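Local structure of monosaccharide ABC transporter substrate-binding protein, CUT2 family (Bradyrhizobium sp., 4YHS) at residues A[172-183]-A[210-218]; A[268-278]-A[289-297]. The protein probably binds a monosaccharide or related solute in the periplasm and delivers it to an ABC importer of the CUT2 family. All coordinates share one frame; numbering follows the deposited sequence.

Interaction 1 of 2, residues A[172-183]-A[210-218]; sequences GSYLAKKHPAGT and AVKGSAIKV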
ATOM      1  N   GLY A 172       7.241   1.571  13.466  1.00 22.87           N
ATOM      2  CA  GLY A 172       8.127   1.362  14.589  1.00 18.96           C
ATOM      3  C   GLY A 172       8.910   2.617  14.964  1.00 22.60           C
ATOM      4  O   GLY A 172       9.042   2.945  16.141  1.00 19.58           O
ATOM      5  N   SER A 173       9.429   3.327  13.965  1.00 18.88           N
ATOM      6  CA  SER A 173      10.262   4.522  14.219  1.00 21.91           C
ATOM      7  C   SER A 173       9.469   5.623  14.869  1.00 17.95           C
ATOM      8  O   SER A 173       9.979   6.333  15.727  1.00 19.71           O
ATOM      9  CB  SER A 173      10.867   5.051  12.916  1.00 26.02           C
ATOM     10  OG  SER A 173      11.864   4.171  12.452  1.00 33.12           O
ATOM     11  N   TYR A 174       8.223   5.774  14.417  1.00 20.04           N
ATOM     12  CA  TYR A 174       7.251   6.666  15.051  1.00 22.90           C
ATOM     13  C   TYR A 174       7.161   6.421  16.569  1.00 23.73           C
ATOM     14  O   TYR A 174       7.207   7.349  17.389  1.00 22.47           O
ATOM     15  CB  TYR A 174       5.877   6.465  14.399  1.00 20.46           C
ATOM     16  CG  TYR A 174       4.778   7.407  14.876  1.00 20.76           C
ATOM     17  CD1 TYR A 174       4.643   8.688  14.332  1.00 18.78           C
ATOM     18  CD2 TYR A 174       3.869   7.016  15.847  1.00 20.54           C
ATOM     19  CE1 TYR A 174       3.619   9.556  14.755  1.00 14.21           C
ATOM     20  CE2 TYR A 174       2.859   7.864  16.265  1.00 23.10           C
ATOM     21  CZ  TYR A 174       2.739   9.135  15.713  1.00 18.74           C
ATOM     22  OH  TYR A 174       1.717   9.945  16.165  1.00 20.55           O
ATOM     23  N   LEU A 175       7.018   5.172  16.960  1.00 21.00           N
ATOM     24  CA  LEU A 175       6.953   4.864  18.386  1.00 18.28           C
ATOM     25  C   LEU A 175       8.309   5.044  19.062  1.00 23.45           C
ATOM     26  O   LEU A 175       8.404   5.598  20.148  1.00 26.87           O
ATOM     27  CB  LEU A 175       6.444   3.444  18.607  1.00 21.79           C
ATOM     28  CG  LEU A 175       4.964   3.243  18.322  1.00 23.36           C
ATOM     29  CD1 LEU A 175       4.630   1.800  18.494  1.00 30.89           C
ATOM     30  CD2 LEU A 175       4.080   4.104  19.247  1.00 23.01           C
ATOM     31  N   ALA A 176       9.367   4.567  18.413  1.00 22.58           N
ATOM     32  CA  ALA A 176      10.691   4.659  19.009  1.00 20.42           C
ATOM     33  C   ALA A 176      11.108   6.119  19.299  1.00 23.92           C
ATOM     34  O   ALA A 176      11.787   6.374  20.284  1.00 28.22           O
ATOM     35  CB  ALA A 176      11.706   3.984  18.103  1.00 23.19           C
ATOM     36  N   LYS A 177      10.690   7.061  18.447  1.00 25.64           N
ATOM     37  CA  LYS A 177      11.005   8.471  18.661  1.00 31.02           C
ATOM     38  C   LYS A 177      10.311   9.001  19.914  1.00 30.37           C
ATOM     39  O   LYS A 177      10.876   9.808  20.657  1.00 30.20           O
ATOM     40  CB  LYS A 177      10.599   9.309  17.440  1.00 34.76           C
ATOM     41  CG  LYS A 177      11.560   9.254  16.243  1.00 42.55           C
ATOM     42  CD  LYS A 177      10.868   9.776  15.002  1.00 46.12           C
ATOM     43  CE  LYS A 177      11.844  10.153  13.905  1.00 59.48           C
ATOM     44  NZ  LYS A 177      11.994   9.083  12.882  1.00 62.17           N
ATOM     45  N   LYS A 178       9.083   8.546  20.146  1.00 32.23           N
ATOM     46  CA  LYS A 178       8.318   8.928  21.336  1.00 27.46           C
ATOM     47  C   LYS A 178       8.887   8.323  22.622  1.00 26.96           C
ATOM     48  O   LYS A 178       8.637   8.827  23.720  1.00 28.20           O
ATOM     49  CB  LYS A 178       6.843   8.514  21.175  1.00 29.88           C
ATOM     50  CG  LYS A 178       6.159   9.233  20.026  1.00 29.85           C
ATOM     51  CD  LYS A 178       4.841   8.585  19.562  1.00 34.50           C
ATOM     52  CE  LYS A 178       3.699   8.869  20.505  1.00 49.91           C
ATOM     53  NZ  LYS A 178       3.216  10.272  20.384  1.00 54.67           N
ATOM     54  N   HIS A 179       9.657   7.251  22.487  1.00 23.15           N
ATOM     55  CA  HIS A 179      10.168   6.528  23.648  1.00 25.24           C
ATOM     56  C   HIS A 179      11.637   6.131  23.489  1.00 38.45           C
ATOM     57  O   HIS A 179      11.982   4.946  23.447  1.00 33.84           O
ATOM     58  CB  HIS A 179       9.294   5.308  23.900  1.00 21.63           C
ATOM     59  CG  HIS A 179       7.856   5.659  24.137  1.00 25.60           C
ATOM     60  ND1 HIS A 179       7.405   6.152  25.344  1.00 23.77           N
ATOM     61  CD2 HIS A 179       6.778   5.609  23.319  1.00 27.96           C
ATOM     62  CE1 HIS A 179       6.105   6.384  25.258  1.00 26.05           C
ATOM     63  NE2 HIS A 179       5.702   6.067  24.044  1.00 23.43           N
ATOM     64  N   PRO A 180      12.514   7.139  23.433  1.00 35.93           N
ATOM     65  CA  PRO A 180      13.932   6.906  23.170  1.00 37.27           C
ATOM     66  C   PRO A 180      14.630   6.148  24.284  1.00 24.92           C
ATOM     67  O   PRO A 180      14.124   6.035  25.414  1.00 28.15           O
ATOM     68  CB  PRO A 180      14.506   8.327  23.040  1.00 32.16           C
ATOM     69  CG  PRO A 180      13.537   9.203  23.722  1.00 40.84           C
ATOM     70  CD  PRO A 180      12.200   8.571  23.560  1.00 34.96           C
ATOM     71  N   ALA A 181      15.810   5.641  23.956  1.00 33.27           N
ATOM     72  CA  ALA A 181      16.650   4.962  24.924  1.00 39.95           C
ATOM     73  C   ALA A 181      16.875   5.855  26.136  1.00 44.77           C
ATOM     74  O   ALA A 181      17.108   7.056  25.995  1.00 51.05           O
ATOM     75  CB  ALA A 181      17.961   4.575  24.288  1.00 38.45           C
ATOM     76  N   GLY A 182      16.768   5.267  27.322  1.00 43.73           N
ATOM     77  CA  GLY A 182      16.960   6.002  28.556  1.00 35.87           C
ATOM     78  C   GLY A 182      15.678   6.502  29.194  1.00 39.72           C
ATOM     79  O   GLY A 182      15.690   6.916  30.359  1.00 42.95           O
ATOM     80  N   THR A 183      14.579   6.495  28.444  1.00 37.18           N
ATOM     81  CA  THR A 183      13.284   6.852  29.011  1.00 40.46           C
ATOM     82  C   THR A 183      12.587   5.573  29.487  1.00 38.75           C
ATOM     83  O   THR A 183      13.041   4.466  29.186  1.00 41.22           O
ATOM     84  CB  THR A 183      12.414   7.621  28.002  1.00 29.09           C
ATOM     85  OG1 THR A 183      11.985   6.752  26.946  1.00 29.53           O
ATOM     86  CG2 THR A 183      13.205   8.796  27.405  1.00 35.65           C
ATOM     87  N   ALA A 210      13.168  -1.331  13.535  1.00 19.58           N
ATOM     88  CA  ALA A 210      13.033   0.099  13.815  1.00 21.51           C
ATOM     89  C   ALA A 210      12.920   0.453  15.304  1.00 22.73           C
ATOM     90  O   ALA A 210      13.345   1.542  15.691  1.00 25.62           O
ATOM     91  CB  ALA A 210      11.821   0.687  13.033  1.00 18.08           C
ATOM     92  N   VAL A 211      12.416  -0.457  16.146  1.00 19.99           N
ATOM     93  CA  VAL A 211      12.264  -0.165  17.580  1.00 22.15           C
ATOM     94  C   VAL A 211      13.476  -0.590  18.397  1.00 27.83           C
ATOM     95  O   VAL A 211      13.583  -0.281  19.580  1.00 29.77           O
ATOM     96  CB  VAL A 211      11.008  -0.840  18.186  1.00 21.05           C
ATOM     97  CG1 VAL A 211       9.749  -0.328  17.476  1.00 24.04           C
ATOM     98  CG2 VAL A 211      11.109  -2.362  18.145  1.00 20.52           C
ATOM     99  N   LYS A 212      14.400  -1.282  17.756  1.00 30.27           N
ATOM    100  CA  LYS A 212      15.601  -1.749  18.425  1.00 27.26           C
ATOM    101  C   LYS A 212      16.375  -0.555  18.966  1.00 27.03           C
ATOM    102  O   LYS A 212      16.497   0.471  18.297  1.00 28.79           O
ATOM    103  CB  LYS A 212      16.440  -2.567  17.444  1.00 26.45           C
ATOM    104  CG  LYS A 212      17.526  -3.421  18.061  1.00 36.34           C
ATOM    105  CD  LYS A 212      17.926  -4.642  17.167  1.00 68.92           C
ATOM    106  CE  LYS A 212      17.451  -4.603  15.686  1.00 67.04           C
ATOM    107  NZ  LYS A 212      17.938  -3.454  14.849  1.00 69.81           N
ATOM    108  N   GLY A 213      16.857  -0.680  20.201  1.00 29.56           N
ATOM    109  CA  GLY A 213      17.651   0.365  20.819  1.00 40.94           C
ATOM    110  C   GLY A 213      16.843   1.505  21.417  1.00 44.10           C
ATOM    111  O   GLY A 213      17.405   2.557  21.718  1.00 49.61           O
ATOM    112  N   SER A 214      15.535   1.312  21.584  1.00 31.29           N
ATOM    113  CA  SER A 214      14.684   2.328  22.210  1.00 30.36           C
ATOM    114  C   SER A 214      14.138   1.784  23.518  1.00 31.71           C
ATOM    115  O   SER A 214      14.434   0.636  23.870  1.00 27.64           O
ATOM    116  CB  SER A 214      13.539   2.731  21.282  1.00 33.34           C
ATOM    117  OG  SER A 214      12.573   1.702  21.188  1.00 26.81           O
ATOM    118  N   ALA A 215      13.339   2.584  24.233  1.00 27.60           N
ATOM    119  CA  ALA A 215      12.718   2.112  25.482  1.00 33.51           C
ATOM    120  C   ALA A 215      11.472   1.226  25.241  1.00 35.73           C
ATOM    121  O   ALA A 215      10.830   0.757  26.193  1.00 35.13           O
ATOM    122  CB  ALA A 215      12.366   3.311  26.378  1.00 27.09           C
ATOM    123  N   ILE A 216      11.168   0.958  23.971  1.00 28.42           N
ATOM    124  CA  ILE A 216      10.078   0.065  23.614  1.00 26.46           C
ATOM    125  C   ILE A 216      10.447  -1.381  23.888  1.00 29.54           C
ATOM    126  O   ILE A 216      11.510  -1.860  23.469  1.00 31.86           O
ATOM    127  CB  ILE A 216       9.694   0.191  22.117  1.00 25.10           C
ATOM    128  CG1 ILE A 216       9.118   1.584  21.814  1.00 29.45           C
ATOM    129  CG2 ILE A 216       8.707  -0.892  21.725  1.00 21.42           C
ATOM    130  CD1 ILE A 216       9.223   1.945  20.366  1.00 37.94           C
ATOM    131  N   LYS A 217       9.556  -2.072  24.588  1.00 21.73           N
ATOM    132  CA  LYS A 217       9.615  -3.521  24.704  1.00 26.42           C
ATOM    133  C   LYS A 217       8.435  -4.083  23.903  1.00 22.61           C
ATOM    134  O   LYS A 217       7.292  -3.715  24.152  1.00 23.80           O
ATOM    135  CB  LYS A 217       9.562  -3.950  26.173  1.00 30.39           C
ATOM    136  CG  LYS A 217       9.232  -5.448  26.402  1.00 34.03           C
ATOM    137  CD  LYS A 217      10.276  -6.395  25.821  1.00 32.95           C
ATOM    138  CE  LYS A 217       9.800  -7.840  25.822  1.00 42.07           C
ATOM    139  NZ  LYS A 217      10.776  -8.763  25.146  1.00 46.49           N
ATOM    140  N   VAL A 218       8.721  -4.961  22.948  1.00 25.00           N
ATOM    141  CA  VAL A 218       7.672  -5.601  22.173  1.00 25.76           C
ATOM    142  C   VAL A 218       7.398  -7.005  22.716  1.00 27.27           C
ATOM    143  O   VAL A 218       8.315  -7.821  22.908  1.00 27.87           O
ATOM    144  CB  VAL A 218       8.046  -5.671  20.685  1.00 22.95           C
ATOM    145  CG1 VAL A 218       6.888  -6.118  19.881  1.00 19.90           C
ATOM    146  CG2 VAL A 218       8.492  -4.334  20.192  1.00 27.39           C
TER
HETATM  147  O   HOH W   1      14.066   3.645  14.228  1.00 30.23           O
HETATM  148  O   HOH W   2      16.530   5.755  21.127  1.00 34.87           O

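Interaction 2 of 2, residues A[268-278]-A[289-297]; sequences KGKVDLLAFYM and GLIMAAPAD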
ATOM      1  N   LYS A 268      -9.564   3.837  27.345  1.00 23.60           N
ATOM      2  CA  LYS A 268      -9.332   4.883  26.359  1.00 26.18           C
ATOM      3  C   LYS A 268      -8.272   5.868  26.888  1.00 20.53           C
ATOM      4  O   LYS A 268      -8.319   6.267  28.055  1.00 21.13           O
ATOM      5  CB  LYS A 268     -10.636   5.593  26.037  1.00 29.32           C
ATOM      6  CG  LYS A 268     -10.540   6.597  24.893  1.00 41.40           C
ATOM      7  CD  LYS A 268     -11.389   7.851  25.150  1.00 58.57           C
ATOM      8  CE  LYS A 268     -12.430   8.095  24.063  1.00 62.74           C
ATOM      9  NZ  LYS A 268     -12.938   9.497  24.128  1.00 64.67           N
ATOM     10  N   GLY A 269      -7.302   6.210  26.040  1.00 22.04           N
ATOM     11  CA  GLY A 269      -6.197   7.079  26.427  1.00 25.02           C
ATOM     12  C   GLY A 269      -5.116   6.435  27.282  1.00 21.35           C
ATOM     13  O   GLY A 269      -4.018   7.013  27.430  1.00 23.51           O
ATOM     14  N   LYS A 270      -5.403   5.261  27.862  1.00 19.05           N
ATOM     15  CA  LYS A 270      -4.396   4.491  28.594  1.00 19.38           C
ATOM     16  C   LYS A 270      -3.624   3.584  27.657  1.00 21.30           C
ATOM     17  O   LYS A 270      -2.441   3.316  27.865  1.00 22.85           O
ATOM     18  CB  LYS A 270      -5.027   3.627  29.684  1.00 24.20           C
ATOM     19  CG  LYS A 270      -5.732   4.415  30.789  1.00 25.29           C
ATOM     20  CD  LYS A 270      -6.145   3.491  31.925  1.00 22.90           C
ATOM     21  CE  LYS A 270      -7.021   4.196  32.923  1.00 32.00           C
ATOM     22  NZ  LYS A 270      -7.643   3.233  33.855  1.00 40.46           N
ATOM     23  N   VAL A 271      -4.335   3.048  26.672  1.00 18.04           N
ATOM     24  CA  VAL A 271      -3.729   2.236  25.639  1.00 17.81           C
ATOM     25  C   VAL A 271      -4.010   2.914  24.319  1.00 21.80           C
ATOM     26  O   VAL A 271      -5.172   3.196  24.013  1.00 20.92           O
ATOM     27  CB  VAL A 271      -4.297   0.807  25.654  1.00 18.35           C
ATOM     28  CG1 VAL A 271      -3.699  -0.034  24.502  1.00 22.11           C
ATOM     29  CG2 VAL A 271      -4.104   0.141  27.032  1.00 20.94           C
ATOM     30  N   ASP A 272      -2.956   3.212  23.555  1.00 16.49           N
ATOM     31  CA  ASP A 272      -3.108   3.745  22.213  1.00 15.45           C
ATOM     32  C   ASP A 272      -2.963   2.697  21.125  1.00 17.19           C
ATOM     33  O   ASP A 272      -2.243   1.693  21.277  1.00 19.96           O
ATOM     34  CB  ASP A 272      -2.099   4.864  21.984  1.00 18.36           C
ATOM     35  CG  ASP A 272      -2.514   6.141  22.662  1.00 29.12           C
ATOM     36  OD1 ASP A 272      -3.502   6.720  22.213  1.00 33.39           O
ATOM     37  OD2 ASP A 272      -1.871   6.541  23.649  1.00 25.61           O
ATOM     38  N   LEU A 273      -3.677   2.934  20.031  1.00 13.98           N
ATOM     39  CA  LEU A 273      -3.757   1.970  18.933  1.00 15.39           C
ATOM     40  C   LEU A 273      -2.998   2.450  17.713  1.00 17.51           C
ATOM     41  O   LEU A 273      -3.068   3.628  17.350  1.00 17.38           O
ATOM     42  CB  LEU A 273      -5.211   1.700  18.587  1.00 14.36           C
ATOM     43  CG  LEU A 273      -6.101   1.396  19.789  1.00 18.08           C
ATOM     44  CD1 LEU A 273      -7.553   1.260  19.362  1.00 19.27           C
ATOM     45  CD2 LEU A 273      -5.637   0.102  20.469  1.00 17.99           C
ATOM     46  N   LEU A 274      -2.290   1.532  17.060  1.00 14.55           N
ATOM     47  CA  LEU A 274      -1.634   1.864  15.805  1.00 16.97           C
ATOM     48  C   LEU A 274      -1.831   0.732  14.828  1.00 18.36           C
ATOM     49  O   LEU A 274      -1.963  -0.429  15.239  1.00 16.34           O
ATOM     50  CB  LEU A 274      -0.137   2.137  16.020  1.00 16.00           C
ATOM     51  CG  LEU A 274       0.336   3.369  16.793  1.00 18.85           C
ATOM     52  CD1 LEU A 274       0.444   3.096  18.286  1.00 22.19           C
ATOM     53  CD2 LEU A 274       1.676   3.792  16.238  1.00 22.52           C
ATOM     54  N   ALA A 275      -1.887   1.076  13.537  1.00 17.26           N
ATOM     55  CA  ALA A 275      -1.881   0.089  12.468  1.00 15.03           C
ATOM     56  C   ALA A 275      -0.611   0.303  11.634  1.00 15.87           C
ATOM     57  O   ALA A 275      -0.060   1.416  11.636  1.00 15.70           O
ATOM     58  CB  ALA A 275      -3.143   0.210  11.593  1.00 13.37           C
ATOM     59  N   PHE A 276      -0.131  -0.733  10.939  1.00 12.95           N
ATOM     60  CA  PHE A 276       1.016  -0.533  10.044  1.00 16.82           C
ATOM     61  C   PHE A 276       0.588  -0.413   8.577  1.00 14.84           C
ATOM     62  O   PHE A 276       1.433  -0.433   7.674  1.00 14.36           O
ATOM     63  CB  PHE A 276       2.098  -1.629  10.204  1.00 16.68           C
ATOM     64  CG  PHE A 276       1.666  -3.029   9.850  1.00 17.28           C
ATOM     65  CD1 PHE A 276       1.815  -3.519   8.556  1.00 17.04           C
ATOM     66  CD2 PHE A 276       1.204  -3.885  10.837  1.00 15.96           C
ATOM     67  CE1 PHE A 276       1.458  -4.842   8.236  1.00 15.55           C
ATOM     68  CE2 PHE A 276       0.871  -5.194  10.534  1.00 14.80           C
ATOM     69  CZ  PHE A 276       0.988  -5.674   9.234  1.00 16.18           C
ATOM     70  N   TYR A 277      -0.697  -0.164   8.369  1.00 14.99           N
ATOM     71  CA  TYR A 277      -1.170   0.205   7.029  1.00 15.38           C
ATOM     72  C   TYR A 277      -2.540   0.920   7.125  1.00 18.25           C
ATOM     73  O   TYR A 277      -3.154   1.009   8.204  1.00 18.43           O
ATOM     74  CB  TYR A 277      -1.193  -1.040   6.090  1.00 14.27           C
ATOM     75  CG  TYR A 277      -2.150  -2.160   6.417  1.00 13.08           C
ATOM     76  CD1 TYR A 277      -3.447  -2.173   5.890  1.00 18.91           C
ATOM     77  CD2 TYR A 277      -1.757  -3.232   7.202  1.00 12.04           C
ATOM     78  CE1 TYR A 277      -4.319  -3.189   6.168  1.00 17.43           C
ATOM     79  CE2 TYR A 277      -2.637  -4.255   7.504  1.00 17.59           C
ATOM     80  CZ  TYR A 277      -3.908  -4.240   6.977  1.00 22.88           C
ATOM     81  OH  TYR A 277      -4.788  -5.251   7.277  1.00 23.32           O
HETATM   82  N   MSE A 278      -2.988   1.492   6.002  1.00 13.44           N
HETATM   83  CA  MSE A 278      -4.117   2.426   6.009  1.00 16.03           C
HETATM   84  C   MSE A 278      -5.381   1.842   5.397  1.00 23.62           C
HETATM   85  O   MSE A 278      -5.314   1.178   4.355  1.00 19.66           O
HETATM   86  CB  MSE A 278      -3.730   3.695   5.234  1.00 19.22           C
HETATM   87  CG  MSE A 278      -4.797   4.760   5.195  1.00 17.43           C
HETATM   88 SE   MSE A 278      -5.206   5.476   6.997  1.00 26.03          SE
HETATM   89  CE  MSE A 278      -3.460   6.207   7.465  1.00 15.23           C
ATOM     90  N   GLY A 289      -9.938  10.398  17.108  1.00 18.03           N
ATOM     91  CA  GLY A 289      -9.091  10.350  18.295  1.00 18.02           C
ATOM     92  C   GLY A 289      -8.983   8.972  18.932  1.00 19.18           C
ATOM     93  O   GLY A 289      -8.438   8.840  20.018  1.00 23.43           O
ATOM     94  N   LEU A 290      -9.511   7.953  18.269  1.00 19.05           N
ATOM     95  CA  LEU A 290      -9.589   6.603  18.852  1.00 17.24           C
ATOM     96  C   LEU A 290      -8.421   5.714  18.435  1.00 19.62           C
ATOM     97  O   LEU A 290      -8.073   4.743  19.138  1.00 18.88           O
ATOM     98  CB  LEU A 290     -10.908   5.931  18.447  1.00 19.05           C
ATOM     99  CG  LEU A 290     -12.217   6.616  18.871  1.00 21.63           C
ATOM    100  CD1 LEU A 290     -13.387   5.792  18.397  1.00 27.88           C
ATOM    101  CD2 LEU A 290     -12.293   6.772  20.374  1.00 21.87           C
ATOM    102  N   ILE A 291      -7.845   6.018  17.280  1.00 17.46           N
ATOM    103  CA  ILE A 291      -6.625   5.340  16.814  1.00 12.49           C
ATOM    104  C   ILE A 291      -5.550   6.405  16.696  1.00 15.27           C
ATOM    105  O   ILE A 291      -5.830   7.516  16.227  1.00 16.94           O
ATOM    106  CB  ILE A 291      -6.834   4.627  15.461  1.00 16.92           C
ATOM    107  CG1 ILE A 291      -7.850   3.484  15.616  1.00 15.45           C
ATOM    108  CG2 ILE A 291      -5.520   4.120  14.939  1.00 18.36           C
ATOM    109  CD1 ILE A 291      -8.166   2.736  14.379  1.00 14.99           C
HETATM  110  N   MSE A 292      -4.336   6.119  17.158  1.00 14.67           N
HETATM  111  CA  MSE A 292      -3.304   7.152  17.202  1.00 15.52           C
HETATM  112  C   MSE A 292      -2.653   7.435  15.854  1.00 15.68           C
HETATM  113  O   MSE A 292      -2.428   8.608  15.487  1.00 14.93           O
HETATM  114  CB  MSE A 292      -2.197   6.787  18.187  1.00 13.95           C
HETATM  115  CG  MSE A 292      -1.019   7.790  18.160  1.00 17.49           C
HETATM  116 SE   MSE A 292       0.227   7.301  19.613  1.00 35.26          SE
HETATM  117  CE  MSE A 292      -0.469   8.511  20.916  1.00 28.59           C
ATOM    118  N   ALA A 293      -2.289   6.381  15.136  1.00 14.40           N
ATOM    119  CA  ALA A 293      -1.460   6.560  13.932  1.00 15.78           C
ATOM    120  C   ALA A 293      -1.413   5.332  13.044  1.00 17.04           C
ATOM    121  O   ALA A 293      -1.597   4.204  13.517  1.00 16.04           O
ATOM    122  CB  ALA A 293      -0.030   6.925  14.342  1.00 20.29           C
ATOM    123  N   ALA A 294      -1.104   5.557  11.764  1.00 13.30           N
ATOM    124  CA  ALA A 294      -0.822   4.493  10.806  1.00 15.14           C
ATOM    125  C   ALA A 294      -0.070   5.107   9.614  1.00 13.55           C
ATOM    126  O   ALA A 294      -0.315   6.246   9.274  1.00 14.47           O
ATOM    127  CB  ALA A 294      -2.125   3.821  10.321  1.00 11.29           C
ATOM    128  N   PRO A 295       0.814   4.336   8.972  1.00 17.06           N
ATOM    129  CA  PRO A 295       1.471   4.824   7.750  1.00 14.22           C
ATOM    130  C   PRO A 295       0.532   4.782   6.553  1.00 14.37           C
ATOM    131  O   PRO A 295      -0.376   3.944   6.504  1.00 14.71           O
ATOM    132  CB  PRO A 295       2.612   3.845   7.546  1.00 12.49           C
ATOM    133  CG  PRO A 295       2.106   2.568   8.094  1.00 16.72           C
ATOM    134  CD  PRO A 295       1.259   2.966   9.315  1.00 13.72           C
ATOM    135  N   ALA A 296       0.773   5.663   5.591  1.00 14.88           N
ATOM    136  CA  ALA A 296       0.037   5.614   4.337  1.00 17.01           C
ATOM    137  C   ALA A 296       1.016   5.333   3.219  1.00 12.98           C
ATOM    138  O   ALA A 296       2.073   5.959   3.164  1.00 16.51           O
ATOM    139  CB  ALA A 296      -0.696   6.906   4.101  1.00 18.13           C
ATOM    140  N   ASP A 297       0.652   4.424   2.328  1.00 11.39           N
ATOM    141  CA  ASP A 297       1.490   4.135   1.136  1.00 13.09           C
ATOM    142  C   ASP A 297       1.008   4.882  -0.093  1.00 13.04           C
ATOM    143  O   ASP A 297       1.564   4.719  -1.189  1.00 13.90           O
ATOM    144  CB  ASP A 297       1.567   2.631   0.837  1.00 15.12           C
ATOM    145  CG  ASP A 297       0.283   2.046   0.251  1.00 20.18           C
ATOM    146  OD1 ASP A 297      -0.784   2.656   0.369  1.00 19.30           O
ATOM    147  OD2 ASP A 297       0.361   0.929  -0.280  1.00 20.80           O
TER
HETATM  148  O   HOH W   3      -5.408   5.187  20.134  1.00 17.33           O

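Interaction 1 of 2, residues A[172-183]-A[210-218]
Ala215 N donates to His179 O over 2.8 Å, tying together two neighbouring helix-to-strand connections of a three-layered alpha/beta lobe. Residues 172-183 end helix 164-178 and lead toward strand 186-191; residues 210-218 leave helix 198-211 and enter edge strand 216-218, completing the beta-alpha-beta crossover from strand 186-191 through helix 198-211. The ring NE2 of His179 is hydrogen-bonded to Tyr247 OH. Each connection contains a type II beta turn, Pro180 to Thr183 and Val211 to Ser214, braced from within. Thr183 OG1 reaches Pro180 O in the carbonyl plane, on a lone pair, at 2.7 Å, and Thr183 N shares that acceptor. Ser214 OG, set between its backbone N and carbonyl carbon (chi1 72°), gives its proton to Val211 O at 2.7 Å and accepts from Ile216 N, an ST turn. Apolar contact is close where the helices meet. Gly172, without a side chain, lets Val211 CG1 come to 3.6 Å from Gly172 O and Ala210 CA to 5.1 Å from Gly172 CA. Ala176 CB rests against Ala210 O and Ser214 CB. Ile216 CD1 points end-on at the last turns of helix 164-178, 3.6 Å from Leu175 CB and a tight 3.4 Å from Ala176 CA. Two waters add bridges: one joins Ser173 OG to Ala210 O, and a second accepts from Ala181 N at 2.9 Å while donating weakly to Gly213 O.

Interaction 2 of 2, residues A[268-278]-A[289-297]
A beta-alpha-beta unit underlies this buried contact: strand 272-275, helix 280-287 and strand 293-296, the two strands running parallel at 13°. Strand 272-275 is an outermost strand of the four-stranded parallel sheet, and 293-296 also pairs antiparallel with 322-331. Two backbone hydrogen bonds frame the bridge of Leu274 with Ala293: Met292 N to Leu273 O at 2.8 Å and Ala275 N to Ala293 O at 3.1 Å. The pairing is a single bridge and goes no further, consistent with Pro295 having no N-H to offer Ala275 O. Ala275 O, with no hydrogen-bond partner in the model, instead meets Ala294 CA at 3.3 Å and Pro295 CD at 3.1 Å. Pro295 CG abuts Phe276 O, which is likewise buried without a partner, and the ring also touches Thr171 of helix 164-178. A glycine here would remove this ring and is likely to open a gap between the 275-276 backbone and that helix, leaving the chain freer to turn. Met278, a selenomethionine bent at its second and third torsions, curls CE over Ala294 to 3.6 Å from its O. The neighbouring Tyr277 side chain comes within about 3 Å, nearest atoms, of a bound bis-tris molecule, which may mark the solute pocket. At the far end selenomethionine Met292 extends with CG anti to the backbone N (chi1 174°), then bends at SE (chi3 -95°) to lay its methyl against the Asp272 carboxylate, whose OD2 forms a salt bridge with Arg246. A bridging water knits this corner: it accepts from Leu273 N at 2.8 Å and donates to Asp272 OD1 and Leu290 O.

Both contacts belong to the same lobe and reach opposite edges of one parallel sheet, interaction 1 at strand 216-218 and interaction 2 at strand 272-275. Interaction 1 is partly buried, its turns lying toward the surface and relying on hydroxyl groups, a single cross-segment backbone bond and bridging waters. Interaction 2 is mostly core, with strand pairing and alanine, leucine and proline contacts, and it leaves several carbonyls without partners. Helix 164-178 connects them: Tyr174 CE2 packs on Ala293 CB at 3.6 Å, Leu175 CD2 meets Leu274 CD2, and Lys178 CE lies against Met292 SE. The centres of interactions 1 and 2 lie about 16 Å apart.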